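Cellulase (Soil metagenome, PDB 5I2U) probably hydrolyses the beta-1,4-glucosidic linkages of cellulose, as a salt-tolerant enzyme of glycoside hydrolase family 5. Local coordinates at residues I191-S196 against P245-E250; Y224-E229 against D259-I264; R235-I240 against V271-S276; E265-Y270 against I279-W284. All blocks are in the same frame, centred on the assembly; numbering follows the deposited sequence.

Interaction 1. Residues I191-S196 against P245-E250. With PO4 (phosphate ion), chain J.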
loop_
_atom_site.group_PDB
_atom_site.type_symbol
_atom_site.label_atom_id
_atom_site.label_comp_id
_atom_site.label_asym_id
_atom_site.label_seq_id
_atom_site.Cartn_x
_atom_site.Cartn_y
_atom_site.Cartn_z
ATOM N N ILE A 191 -8.175 -9.103 -3.088
ATOM C CA ILE A 191 -7.350 -8.338 -4.027
ATOM C C ILE A 191 -5.875 -8.654 -3.792
ATOM O O ILE A 191 -5.448 -8.797 -2.644
ATOM C CB ILE A 191 -7.530 -6.794 -3.910
ATOM C CG1 ILE A 191 -9.012 -6.366 -3.912
ATOM C CG2 ILE A 191 -6.772 -6.084 -5.039
ATOM C CD1 ILE A 191 -9.813 -6.748 -5.146
ATOM N N ILE A 192 -5.128 -8.781 -4.893
ATOM C CA ILE A 192 -3.684 -8.945 -4.872
ATOM C C ILE A 192 -3.085 -7.808 -5.670
ATOM O O ILE A 192 -3.426 -7.637 -6.845
ATOM C CB ILE A 192 -3.216 -10.264 -5.516
ATOM C CG1 ILE A 192 -3.832 -11.477 -4.796
ATOM C CG2 ILE A 192 -1.691 -10.338 -5.458
ATOM C CD1 ILE A 192 -3.674 -12.804 -5.526
ATOM N N LEU A 193 -2.186 -7.049 -5.044
ATOM C CA LEU A 193 -1.538 -5.943 -5.709
ATOM C C LEU A 193 -0.170 -6.388 -6.185
ATOM O O LEU A 193 0.584 -6.992 -5.424
ATOM C CB LEU A 193 -1.417 -4.770 -4.751
ATOM C CG LEU A 193 -2.693 -4.283 -4.055
ATOM C CD1 LEU A 193 -2.342 -3.027 -3.270
ATOM C CD2 LEU A 193 -3.836 -3.989 -5.015
ATOM N N VAL A 194 0.159 -6.062 -7.433
ATOM C CA VAL A 194 1.364 -6.577 -8.104
ATOM C C VAL A 194 2.327 -5.450 -8.441
ATOM O O VAL A 194 1.986 -4.535 -9.175
ATOM C CB VAL A 194 0.992 -7.328 -9.399
ATOM C CG1 VAL A 194 2.241 -7.763 -10.174
ATOM C CG2 VAL A 194 0.126 -8.529 -9.063
ATOM N N GLY A 195 3.539 -5.548 -7.916
ATOM C CA GLY A 195 4.578 -4.581 -8.160
ATOM C C GLY A 195 5.217 -4.785 -9.513
ATOM O O GLY A 195 5.045 -5.830 -10.138
ATOM N N SER A 196 5.965 -3.775 -9.949
ATOM C CA SER A 196 6.691 -3.820 -11.210
ATOM C C SER A 196 8.055 -3.133 -11.060
ATOM O O SER A 196 8.272 -2.394 -10.085
ATOM C CB SER A 196 5.859 -3.188 -12.332
ATOM O OG SER A 196 5.572 -1.834 -12.075
ATOM N N PRO A 245 -5.354 -2.323 -14.434
ATOM C CA PRO A 245 -5.807 -1.690 -13.201
ATOM C C PRO A 245 -4.625 -1.200 -12.359
ATOM O O PRO A 245 -3.624 -1.917 -12.240
ATOM C CB PRO A 245 -6.569 -2.811 -12.472
ATOM C CG PRO A 245 -6.668 -3.948 -13.433
ATOM C CD PRO A 245 -5.527 -3.785 -14.370
ATOM N N VAL A 246 -4.759 -0.003 -11.780
ATOM C CA VAL A 246 -3.685 0.677 -11.052
ATOM C C VAL A 246 -4.120 1.094 -9.643
ATOM O O VAL A 246 -5.111 1.804 -9.475
ATOM C CB VAL A 246 -3.234 1.938 -11.811
ATOM C CG1 VAL A 246 -2.171 2.709 -11.021
ATOM C CG2 VAL A 246 -2.721 1.552 -13.195
ATOM N N PHE A 247 -3.358 0.656 -8.644
ATOM C CA PHE A 247 -3.578 1.009 -7.243
ATOM C C PHE A 247 -2.265 1.600 -6.745
ATOM O O PHE A 247 -1.230 0.936 -6.792
ATOM C CB PHE A 247 -3.940 -0.260 -6.462
ATOM C CG PHE A 247 -4.410 -0.026 -5.047
ATOM C CD1 PHE A 247 -3.546 0.453 -4.066
ATOM C CD2 PHE A 247 -5.714 -0.344 -4.682
ATOM C CE1 PHE A 247 -3.993 0.652 -2.765
ATOM C CE2 PHE A 247 -6.160 -0.147 -3.387
ATOM C CZ PHE A 247 -5.293 0.345 -2.424
ATOM N N VAL A 248 -2.302 2.839 -6.263
ATOM C CA VAL A 248 -1.118 3.488 -5.668
ATOM C C VAL A 248 -0.954 3.018 -4.205
ATOM O O VAL A 248 -1.578 3.561 -3.288
ATOM C CB VAL A 248 -1.231 5.023 -5.775
ATOM C CG1 VAL A 248 -0.122 5.728 -5.003
ATOM C CG2 VAL A 248 -1.207 5.439 -7.246
ATOM N N SER A 249 -0.141 1.980 -3.997
ATOM C CA SER A 249 0.020 1.380 -2.665
ATOM C C SER A 249 1.034 2.144 -1.806
ATOM O O SER A 249 1.131 1.912 -0.593
ATOM C CB SER A 249 0.401 -0.100 -2.771
ATOM O OG SER A 249 1.630 -0.266 -3.439
ATOM N N GLU A 250 1.783 3.054 -2.427
ATOM C CA GLU A 250 2.686 3.915 -1.680
ATOM C C GLU A 250 2.936 5.192 -2.443
ATOM O O GLU A 250 3.222 5.150 -3.646
ATOM C CB GLU A 250 4.011 3.206 -1.469
ATOM C CG GLU A 250 4.907 3.851 -0.445
ATOM C CD GLU A 250 6.254 3.188 -0.419
ATOM O OE1 GLU A 250 6.326 2.007 -0.001
ATOM O OE2 GLU A 250 7.226 3.853 -0.831
HETATM P P PO4 J . -8.042 2.623 -12.043
HETATM O O1 PO4 J . -7.578 3.293 -10.783
HETATM O O2 PO4 J . -7.581 3.407 -13.249
HETATM O O3 PO4 J . -9.552 2.560 -12.017
HETATM O O4 PO4 J . -7.428 1.248 -12.096
#

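Interaction 2. Residues Y224-E229 against D259-I264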
loop_
_atom_site.group_PDB
_atom_site.type_symbol
_atom_site.label_atom_id
_atom_site.label_comp_id
_atom_site.label_asym_id
_atom_site.label_seq_id
_atom_site.Cartn_x
_atom_site.Cartn_y
_atom_site.Cartn_z
ATOM N N TYR A 224 6.555 9.979 -5.757
ATOM C CA TYR A 224 7.018 10.925 -4.751
ATOM C C TYR A 224 7.041 12.256 -5.470
ATOM O O TYR A 224 7.825 12.462 -6.404
ATOM C CB TYR A 224 8.359 10.505 -4.163
ATOM C CG TYR A 224 8.111 9.413 -3.166
ATOM C CD1 TYR A 224 7.956 8.088 -3.582
ATOM C CD2 TYR A 224 7.890 9.709 -1.825
ATOM C CE1 TYR A 224 7.645 7.079 -2.674
ATOM C CE2 TYR A 224 7.594 8.708 -0.913
ATOM C CZ TYR A 224 7.469 7.394 -1.345
ATOM O OH TYR A 224 7.173 6.406 -0.447
ATOM N N ALA A 225 6.131 13.134 -5.060
ATOM C CA ALA A 225 5.720 14.279 -5.866
ATOM C C ALA A 225 6.820 15.307 -6.153
ATOM O O ALA A 225 6.751 16.009 -7.172
ATOM C CB ALA A 225 4.505 14.952 -5.244
ATOM N N ALA A 226 7.826 15.395 -5.282
ATOM C CA ALA A 226 8.929 16.346 -5.486
ATOM C C ALA A 226 10.008 15.842 -6.465
ATOM O O ALA A 226 10.896 16.604 -6.835
ATOM C CB ALA A 226 9.555 16.716 -4.149
ATOM N N THR A 227 9.944 14.565 -6.846
ATOM C CA THR A 227 10.912 13.950 -7.753
ATOM C C THR A 227 10.287 13.581 -9.095
ATOM O O THR A 227 10.805 13.960 -10.148
ATOM C CB THR A 227 11.491 12.673 -7.126
ATOM O OG1 THR A 227 12.012 12.980 -5.828
ATOM C CG2 THR A 227 12.609 12.075 -7.989
ATOM N N HIS A 228 9.179 12.841 -9.047
ATOM C CA HIS A 228 8.613 12.222 -10.228
ATOM C C HIS A 228 7.634 13.184 -10.887
ATOM O O HIS A 228 6.576 13.498 -10.332
ATOM C CB HIS A 228 7.975 10.875 -9.868
ATOM C CG HIS A 228 8.955 9.879 -9.313
ATOM N ND1 HIS A 228 8.762 9.217 -8.118
ATOM C CD2 HIS A 228 10.152 9.455 -9.782
ATOM C CE1 HIS A 228 9.788 8.420 -7.881
ATOM N NE2 HIS A 228 10.648 8.550 -8.874
ATOM N N GLU A 229 8.012 13.646 -12.077
ATOM C CA GLU A 229 7.260 14.651 -12.830
ATOM C C GLU A 229 6.094 14.032 -13.628
ATOM O O GLU A 229 5.739 12.862 -13.415
ATOM C CB GLU A 229 8.232 15.432 -13.727
ATOM C CG GLU A 229 9.276 16.188 -12.922
ATOM C CD GLU A 229 10.220 17.009 -13.768
ATOM O OE1 GLU A 229 10.316 16.767 -14.998
ATOM O OE2 GLU A 229 10.882 17.898 -13.178
ATOM N N ASP A 259 13.124 12.062 1.713
ATOM C CA ASP A 259 13.609 13.303 2.329
ATOM C C ASP A 259 13.568 14.450 1.302
ATOM O O ASP A 259 12.804 14.374 0.345
ATOM C CB ASP A 259 15.016 13.083 2.911
ATOM C CG ASP A 259 15.310 13.967 4.122
ATOM O OD1 ASP A 259 14.416 14.718 4.570
ATOM O OD2 ASP A 259 16.451 13.915 4.612
ATOM N N GLY A 260 14.331 15.519 1.530
ATOM C CA GLY A 260 14.328 16.680 0.650
ATOM C C GLY A 260 13.040 17.488 0.723
ATOM O O GLY A 260 12.340 17.473 1.738
ATOM N N ARG A 261 12.744 18.192 -0.367
ATOM C CA ARG A 261 11.628 19.136 -0.435
ATOM C C ARG A 261 10.269 18.467 -0.252
ATOM O O ARG A 261 10.068 17.313 -0.663
ATOM C CB ARG A 261 11.648 19.847 -1.791
ATOM C CG ARG A 261 10.678 21.013 -1.933
ATOM C CD ARG A 261 10.961 21.785 -3.221
ATOM N NE ARG A 261 10.699 20.960 -4.405
ATOM C CZ ARG A 261 9.538 20.890 -5.063
ATOM N NH1 ARG A 261 8.479 21.626 -4.705
ATOM N NH2 ARG A 261 9.437 20.078 -6.115
ATOM N N LEU A 262 9.346 19.191 0.374
ATOM C CA LEU A 262 7.947 18.802 0.372
ATOM C C LEU A 262 7.297 19.560 -0.782
ATOM O O LEU A 262 7.129 20.768 -0.699
ATOM C CB LEU A 262 7.285 19.127 1.721
ATOM C CG LEU A 262 5.854 18.619 1.928
ATOM C CD1 LEU A 262 5.730 17.113 1.709
ATOM C CD2 LEU A 262 5.361 18.990 3.320
ATOM N N GLY A 263 6.964 18.851 -1.857
ATOM C CA GLY A 263 6.333 19.462 -3.035
ATOM C C GLY A 263 4.828 19.552 -2.891
ATOM O O GLY A 263 4.095 18.721 -3.426
ATOM N N ILE A 264 4.368 20.592 -2.208
ATOM C CA ILE A 264 2.944 20.733 -1.857
ATOM C C ILE A 264 2.007 20.890 -3.049
ATOM O O ILE A 264 0.938 20.266 -3.078
ATOM C CB ILE A 264 2.734 21.890 -0.863
ATOM C CG1 ILE A 264 3.376 21.492 0.466
ATOM C CG2 ILE A 264 1.248 22.220 -0.663
ATOM C CD1 ILE A 264 3.552 22.627 1.432
#

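Interaction 3. Residues R235-I240 against V271-S276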
loop_
_atom_site.group_PDB
_atom_site.type_symbol
_atom_site.label_atom_id
_atom_site.label_comp_id
_atom_site.label_asym_id
_atom_site.label_seq_id
_atom_site.Cartn_x
_atom_site.Cartn_y
_atom_site.Cartn_z
ATOM N N ARG A 235 2.349 7.913 -18.296
ATOM C CA ARG A 235 2.606 6.476 -18.382
ATOM C C ARG A 235 1.513 5.655 -17.696
ATOM O O ARG A 235 1.044 4.667 -18.254
ATOM C CB ARG A 235 3.938 6.125 -17.754
ATOM C CG ARG A 235 4.284 4.655 -17.888
ATOM C CD ARG A 235 5.630 4.357 -17.267
ATOM N NE ARG A 235 6.721 4.936 -18.033
ATOM C CZ ARG A 235 8.013 4.777 -17.746
ATOM N NH1 ARG A 235 8.397 4.051 -16.692
ATOM N NH2 ARG A 235 8.933 5.355 -18.522
ATOM N N THR A 236 1.108 6.073 -16.501
ATOM C CA THR A 236 0.060 5.362 -15.769
ATOM C C THR A 236 -1.274 5.423 -16.518
ATOM O O THR A 236 -1.939 4.397 -16.659
ATOM C CB THR A 236 -0.078 5.891 -14.318
ATOM O OG1 THR A 236 1.162 5.670 -13.617
ATOM C CG2 THR A 236 -1.195 5.192 -13.574
ATOM N N ASP A 237 -1.656 6.610 -16.995
ATOM C CA ASP A 237 -2.876 6.767 -17.810
ATOM C C ASP A 237 -2.877 5.871 -19.055
ATOM O O ASP A 237 -3.883 5.215 -19.357
ATOM C CB ASP A 237 -3.078 8.229 -18.238
ATOM C CG ASP A 237 -3.741 9.088 -17.166
ATOM O OD1 ASP A 237 -4.496 8.567 -16.314
ATOM O OD2 ASP A 237 -3.524 10.318 -17.191
ATOM N N GLU A 238 -1.753 5.862 -19.768
ATOM C CA GLU A 238 -1.542 4.974 -20.924
ATOM C C GLU A 238 -1.735 3.488 -20.617
ATOM O O GLU A 238 -2.255 2.749 -21.460
ATOM C CB GLU A 238 -0.137 5.167 -21.486
ATOM N N ALA A 239 -1.289 3.056 -19.432
ATOM C CA ALA A 239 -1.469 1.669 -18.997
ATOM C C ALA A 239 -2.935 1.375 -18.683
ATOM O O ALA A 239 -3.472 0.348 -19.112
ATOM C CB ALA A 239 -0.591 1.365 -17.796
ATOM N N ILE A 240 -3.580 2.291 -17.962
ATOM C CA ILE A 240 -5.021 2.184 -17.673
ATOM C C ILE A 240 -5.856 2.048 -18.957
ATOM O O ILE A 240 -6.800 1.249 -18.997
ATOM C CB ILE A 240 -5.545 3.392 -16.852
ATOM C CG1 ILE A 240 -4.915 3.419 -15.449
ATOM C CG2 ILE A 240 -7.068 3.353 -16.722
ATOM C CD1 ILE A 240 -4.906 4.786 -14.795
ATOM N N VAL A 271 -2.825 14.117 -6.314
ATOM C CA VAL A 271 -4.070 13.718 -5.653
ATOM C C VAL A 271 -5.301 14.038 -6.511
ATOM O O VAL A 271 -6.194 13.197 -6.650
ATOM C CB VAL A 271 -4.215 14.312 -4.241
ATOM C CG1 VAL A 271 -5.591 14.001 -3.648
ATOM C CG2 VAL A 271 -3.138 13.742 -3.332
ATOM N N ASP A 272 -5.333 15.229 -7.104
ATOM C CA ASP A 272 -6.445 15.617 -7.981
ATOM C C ASP A 272 -6.538 14.699 -9.203
ATOM O O ASP A 272 -7.635 14.310 -9.606
ATOM C CB ASP A 272 -6.325 17.096 -8.410
ATOM C CG ASP A 272 -6.763 18.075 -7.312
ATOM O OD1 ASP A 272 -7.316 17.657 -6.272
ATOM O OD2 ASP A 272 -6.569 19.282 -7.502
ATOM N N TRP A 273 -5.383 14.361 -9.772
ATOM C CA TRP A 273 -5.309 13.433 -10.892
ATOM C C TRP A 273 -5.838 12.047 -10.500
ATOM O O TRP A 273 -6.651 11.471 -11.213
ATOM C CB TRP A 273 -3.867 13.359 -11.431
ATOM C CG TRP A 273 -3.616 12.202 -12.322
ATOM C CD1 TRP A 273 -3.999 12.070 -13.622
ATOM C CD2 TRP A 273 -2.913 10.999 -11.982
ATOM N NE1 TRP A 273 -3.579 10.858 -14.116
ATOM C CE2 TRP A 273 -2.911 10.180 -13.130
ATOM C CE3 TRP A 273 -2.293 10.531 -10.814
ATOM C CZ2 TRP A 273 -2.308 8.917 -13.144
ATOM C CZ3 TRP A 273 -1.696 9.285 -10.824
ATOM C CH2 TRP A 273 -1.704 8.487 -11.983
ATOM N N MET A 274 -5.399 11.528 -9.355
ATOM C CA MET A 274 -5.906 10.242 -8.861
ATOM C C MET A 274 -7.412 10.251 -8.569
ATOM O O MET A 274 -8.106 9.272 -8.851
ATOM C CB MET A 274 -5.144 9.795 -7.608
ATOM C CG MET A 274 -3.719 9.351 -7.882
ATOM S SD MET A 274 -2.910 8.724 -6.402
ATOM C CE MET A 274 -2.712 10.229 -5.461
ATOM N N GLU A 275 -7.910 11.347 -8.011
ATOM C CA GLU A 275 -9.321 11.435 -7.664
ATOM C C GLU A 275 -10.211 11.448 -8.918
ATOM O O GLU A 275 -11.259 10.811 -8.918
ATOM C CB GLU A 275 -9.594 12.642 -6.779
ATOM C CG GLU A 275 -8.968 12.548 -5.388
ATOM C CD GLU A 275 -9.585 11.486 -4.497
ATOM O OE1 GLU A 275 -10.808 11.269 -4.567
ATOM O OE2 GLU A 275 -8.842 10.853 -3.719
ATOM N N SER A 276 -9.773 12.127 -9.982
ATOM C CA SER A 276 -10.514 12.137 -11.244
ATOM C C SER A 276 -10.458 10.776 -11.944
ATOM O O SER A 276 -11.416 10.394 -12.599
ATOM C CB SER A 276 -10.038 13.264 -12.175
ATOM O OG SER A 276 -8.815 12.949 -12.806
#

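Interaction 4. Residues E265-Y270 against I279-W284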
loop_
_atom_site.group_PDB
_atom_site.type_symbol
_atom_site.label_atom_id
_atom_site.label_comp_id
_atom_site.label_asym_id
_atom_site.label_seq_id
_atom_site.Cartn_x
_atom_site.Cartn_y
_atom_site.Cartn_z
ATOM N N GLU A 265 2.400 21.721 -4.018
ATOM C CA GLU A 265 1.609 21.895 -5.233
ATOM C C GLU A 265 1.595 20.611 -6.058
ATOM O O GLU A 265 0.542 20.191 -6.533
ATOM C CB GLU A 265 2.091 23.110 -6.046
ATOM C CG GLU A 265 1.875 24.394 -5.305
ATOM C CD GLU A 265 1.569 25.558 -6.224
ATOM O OE1 GLU A 265 2.491 25.976 -6.953
ATOM O OE2 GLU A 265 0.405 26.036 -6.221
ATOM N N GLU A 266 2.758 19.968 -6.176
ATOM C CA GLU A 266 2.889 18.702 -6.903
ATOM C C GLU A 266 2.037 17.594 -6.255
ATOM O O GLU A 266 1.401 16.809 -6.959
ATOM C CB GLU A 266 4.357 18.257 -6.997
ATOM C CG GLU A 266 5.265 19.190 -7.802
ATOM C CD GLU A 266 5.846 20.354 -6.992
ATOM O OE1 GLU A 266 5.283 20.728 -5.937
ATOM O OE2 GLU A 266 6.878 20.904 -7.414
ATOM N N TRP A 267 2.033 17.532 -4.920
ATOM C CA TRP A 267 1.137 16.638 -4.191
ATOM C C TRP A 267 -0.330 16.875 -4.553
ATOM O O TRP A 267 -1.055 15.920 -4.858
ATOM C CB TRP A 267 1.321 16.764 -2.669
ATOM C CG TRP A 267 0.339 15.946 -1.890
ATOM C CD1 TRP A 267 -0.715 16.404 -1.145
ATOM C CD2 TRP A 267 0.294 14.530 -1.819
ATOM N NE1 TRP A 267 -1.406 15.348 -0.588
ATOM C CE2 TRP A 267 -0.802 14.184 -0.982
ATOM C CE3 TRP A 267 1.082 13.508 -2.366
ATOM C CZ2 TRP A 267 -1.132 12.860 -0.688
ATOM C CZ3 TRP A 267 0.764 12.185 -2.063
ATOM C CH2 TRP A 267 -0.344 11.873 -1.233
ATOM N N LYS A 268 -0.771 18.130 -4.523
ATOM C CA LYS A 268 -2.135 18.437 -4.950
ATOM C C LYS A 268 -2.448 17.972 -6.381
ATOM O O LYS A 268 -3.561 17.511 -6.641
ATOM C CB LYS A 268 -2.461 19.920 -4.817
ATOM C CG LYS A 268 -3.830 20.269 -5.391
ATOM C CD LYS A 268 -4.473 21.472 -4.737
ATOM C CE LYS A 268 -5.833 21.755 -5.362
ATOM N NZ LYS A 268 -6.236 23.173 -5.149
ATOM N N THR A 269 -1.491 18.148 -7.298
ATOM C CA THR A 269 -1.672 17.779 -8.710
ATOM C C THR A 269 -1.909 16.271 -8.821
ATOM O O THR A 269 -2.866 15.826 -9.456
ATOM C CB THR A 269 -0.454 18.173 -9.546
ATOM O OG1 THR A 269 -0.256 19.587 -9.474
ATOM C CG2 THR A 269 -0.630 17.755 -11.009
ATOM N N TYR A 270 -1.056 15.502 -8.151
ATOM C CA TYR A 270 -1.183 14.039 -8.112
ATOM C C TYR A 270 -2.482 13.575 -7.476
ATOM O O TYR A 270 -3.187 12.745 -8.048
ATOM C CB TYR A 270 0.006 13.408 -7.376
ATOM C CG TYR A 270 1.187 13.044 -8.249
ATOM C CD1 TYR A 270 1.179 11.864 -8.997
ATOM C CD2 TYR A 270 2.325 13.845 -8.303
ATOM C CE1 TYR A 270 2.261 11.514 -9.785
ATOM C CE2 TYR A 270 3.415 13.492 -9.083
ATOM C CZ TYR A 270 3.372 12.325 -9.821
ATOM O OH TYR A 270 4.438 11.968 -10.599
ATOM N N ILE A 279 -8.456 6.397 -8.673
ATOM C CA ILE A 279 -7.311 5.565 -8.287
ATOM C C ILE A 279 -7.177 5.635 -6.770
ATOM O O ILE A 279 -7.171 6.737 -6.197
ATOM C CB ILE A 279 -5.997 6.078 -8.921
ATOM C CG1 ILE A 279 -6.006 5.849 -10.431
ATOM C CG2 ILE A 279 -4.777 5.416 -8.283
ATOM C CD1 ILE A 279 -4.950 6.637 -11.181
ATOM N N SER A 280 -7.092 4.474 -6.119
ATOM C CA SER A 280 -6.904 4.431 -4.667
ATOM C C SER A 280 -5.463 4.782 -4.311
ATOM O O SER A 280 -4.560 4.534 -5.106
ATOM C CB SER A 280 -7.271 3.061 -4.106
ATOM O OG SER A 280 -8.670 2.880 -4.124
ATOM N N TRP A 281 -5.253 5.389 -3.139
ATOM C CA TRP A 281 -3.898 5.819 -2.730
ATOM C C TRP A 281 -3.581 5.700 -1.239
ATOM O O TRP A 281 -4.448 5.839 -0.394
ATOM C CB TRP A 281 -3.562 7.225 -3.250
ATOM C CG TRP A 281 -4.539 8.297 -2.951
ATOM C CD1 TRP A 281 -5.591 8.681 -3.729
ATOM C CD2 TRP A 281 -4.553 9.159 -1.805
ATOM N NE1 TRP A 281 -6.278 9.717 -3.134
ATOM C CE2 TRP A 281 -5.666 10.033 -1.951
ATOM C CE3 TRP A 281 -3.743 9.273 -0.659
ATOM C CZ2 TRP A 281 -5.980 11.021 -1.004
ATOM C CZ3 TRP A 281 -4.054 10.258 0.297
ATOM C CH2 TRP A 281 -5.167 11.117 0.113
ATOM N N VAL A 282 -2.316 5.432 -0.955
ATOM C CA VAL A 282 -1.813 5.245 0.401
ATOM C C VAL A 282 -0.554 6.094 0.573
ATOM O O VAL A 282 0.446 5.908 -0.144
ATOM C CB VAL A 282 -1.504 3.764 0.683
ATOM C CG1 VAL A 282 -1.329 3.516 2.175
ATOM C CG2 VAL A 282 -2.617 2.863 0.135
ATOM N N ALA A 283 -0.601 7.020 1.531
ATOM C CA ALA A 283 0.529 7.934 1.778
ATOM C C ALA A 283 1.564 7.317 2.736
ATOM O O ALA A 283 1.185 6.666 3.719
ATOM C CB ALA A 283 0.020 9.255 2.312
ATOM N N TRP A 284 2.850 7.560 2.455
ATOM C CA TRP A 284 4.019 7.040 3.225
ATOM C C TRP A 284 4.803 8.179 3.910
ATOM O O TRP A 284 5.083 9.180 3.247
ATOM C CB TRP A 284 4.942 6.340 2.238
ATOM C CG TRP A 284 6.256 5.807 2.757
ATOM C CD1 TRP A 284 7.429 6.501 2.910
ATOM C CD2 TRP A 284 6.528 4.466 3.166
ATOM N NE1 TRP A 284 8.403 5.678 3.407
ATOM C CE2 TRP A 284 7.885 4.421 3.568
ATOM C CE3 TRP A 284 5.752 3.302 3.262
ATOM C CZ2 TRP A 284 8.493 3.243 4.032
ATOM C CZ3 TRP A 284 6.356 2.134 3.712
ATOM C CH2 TRP A 284 7.720 2.112 4.083
#

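Interaction 1. Residues I191-S196 against P245-E250
The ring of F247 carries L193 over one face and has the backbone N of S249, two residues on, at its edge, near the ring plane. L193 CD1 sits 4.1 Å from the centroid of the F247 ring, 22° off the normal and displaced toward the rim, a CH-pi contact. Its shortest approach is L193 CD1 to F247 CD1 at 3.8 Å. The second methyl, L193 CD2, lies against the base of the side chain, 4.0 Å from F247 CB, so both branches of the leucine fork are used. With CG anti to the backbone N (chi1 -171°), F247 presents its face to that fork. Were F247 replaced by an alanine, both methyls of L193 would probably lose the surface they rest on, and a gap would open in the barrel interior. L193 CD1 also reaches S249 CB at 4.0 Å, while the hydroxyl S249 OG is bound by E159 and H222. At the start of the same strand V246 N donates an almost straight 3.0 Å hydrogen bond to O4 of a phosphate probably from the crystallisation liquor. Strands 192-194 and 246-252 are separated by strand 217-224, so L193 and F247 meet across the interior of the closed sheet; such apolar filling, with E250 close to E163 in the loop beyond strand 156-159, is the interior packing of the TIM barrel of this family 5 enzyme.

Interaction 2. Residues Y224-E229 against D259-I264
R261 swings its guanidinium to A226 by two torsions: CG is anti to the backbone N (chi1 -171°), and a bend at chi3 (65°) folds the end of the chain back. The contact joins two beta-alpha loops of the TIM barrel, those following strands 217-224 and 246-252, and its second loop runs through an inverse gamma turn centred on G263 into helix 264-276. A226 CB lies over one face of the guanidinium, 3.9 Å from R261 NH2, and the same methyl is 3.6 Å from R261 O, so it touches both the backbone and the folded side chain of one residue. A methyl suits this place because it can lie against a flat cation without competing for its N-H groups; R261 NH2 is engaged in a salt bridge with E266.

Beyond the arginine the chains draw close, with A226 CA and G263 CA 4.7 Å apart. Glycine fits there: a CB would point at the other loop and come tightly against A226 CA. G263 also occupies the N-cap position of the helix, and A225 CB rests 4.2 Å from G263 O. No hydrogen bond passes directly between the two segments; backbone bonds of A225 to G252, A226 to S254 and G263 to G253 tie both to the intervening chain. The first loop is tightened from within, for Y224 O accepts two backbone bonds, one from T227 N at 3.0 Å and one from H228 N at 3.0 Å.

Interaction 3. Residues R235-I240 against V271-S276
W273 spans the gap between helices 230-241 and 264-276, two neighbouring outer helices of the TIM barrel, to meet T236 and D237. From CB the side chain leaves with CG anti to the backbone N (chi1 165°), which sends the indole toward the other helix. CD1 passes 4.0 Å from D237 OD2. NE1, next along the edge, gives its N-H to D237 OD2 at 3.1 Å, with an angle of 160°, and makes a weak second bond to OD1. The carboxylate is turned 64° against the ring, and OD2 is approached on its syn side but well out of the carboxylate plane. R277 forms a salt bridge with D237 OD1, so the acid serves two partners. Farther out the contacts turn mainly apolar, although CZ2 still passes near D237 OD1: CZ2 lies 3.9 Å from T236 CG2 and CH2, at the tip, 3.7 Å from the same methyl. A tryptophan suits this place because one edge offers both an N-H and hydrocarbon; a leucine would probably leave D237 without its indole donor and the methyl of T236 less well packed. The threonine divides its branches: OG1 bonds to L232 O within its own helix, while CG2 abuts the indole edge near the ring plane.

Interaction 4. Residues E265-Y270 against I279-W284
W267 and W281 form a T-shaped pair, the edge of W267 directed at the face of W281, with their planes at 89° and the centroids of the six-membered rings 5.8 Å apart. The closest atoms are W267 CZ2 and W281 CZ3, at 4.0 Å. Their first torsions explain the meeting. W267 extends from its helix with CG anti to the backbone N (chi1 175°), so that although the start of the side chain does not aim at the strand, its far ring arrives there. W281 adopts the crowded position, CG between the backbone N and the carbonyl carbon (chi1 52°), a rotamer that is tolerable in a strand and that lays the indole beside the helix. On the helix itself, T269 OG1 turns back to E265 O at 3.1 Å, approaching from above the carbonyl plane, and T269 N bonds to the same oxygen.

Each ring is fixed in rotation by its nitrogen. W267 NE1 bonds to S321 OG in helix 313-325, and W281 NE1 to E275 OE2 farther along helix 264-276, so neither buried N-H lacks an acceptor. Two residues along the strand, A283 CB stands 4.4 Å from W267 CH2; a small side chain suits a point where an indole closes on the sheet. W314 adds another edge-to-face contact with W267. Through W267 the helix 264-276 packs on the outside of strand 281-286, the strand that follows it, as in the last beta-alpha-beta unit of a TIM barrel.

All four contacts belong to one eight-stranded parallel barrel and to its later half. Interaction 1 lies inside it, about 7 Å from the centre of the chain; interaction 3 lies between two outer helices and interaction 4 between a helix and the sheet; their centres are 10 Å apart and both use helix 264-276. Interaction 2 joins loops, its centre about 21 Å from that of interaction 1. Along the chain, interactions 1, 2 and 3 have alternating segments, whereas interaction 4 opens after interactions 1 and 2 have closed. Probable hydrogen bonds connect them: E250 with Y224, V248 with S280, H228 O with Y270 OH, M274 O with I279 N. Interior, loops and outer helices are therefore packed as one body around strand 246-252.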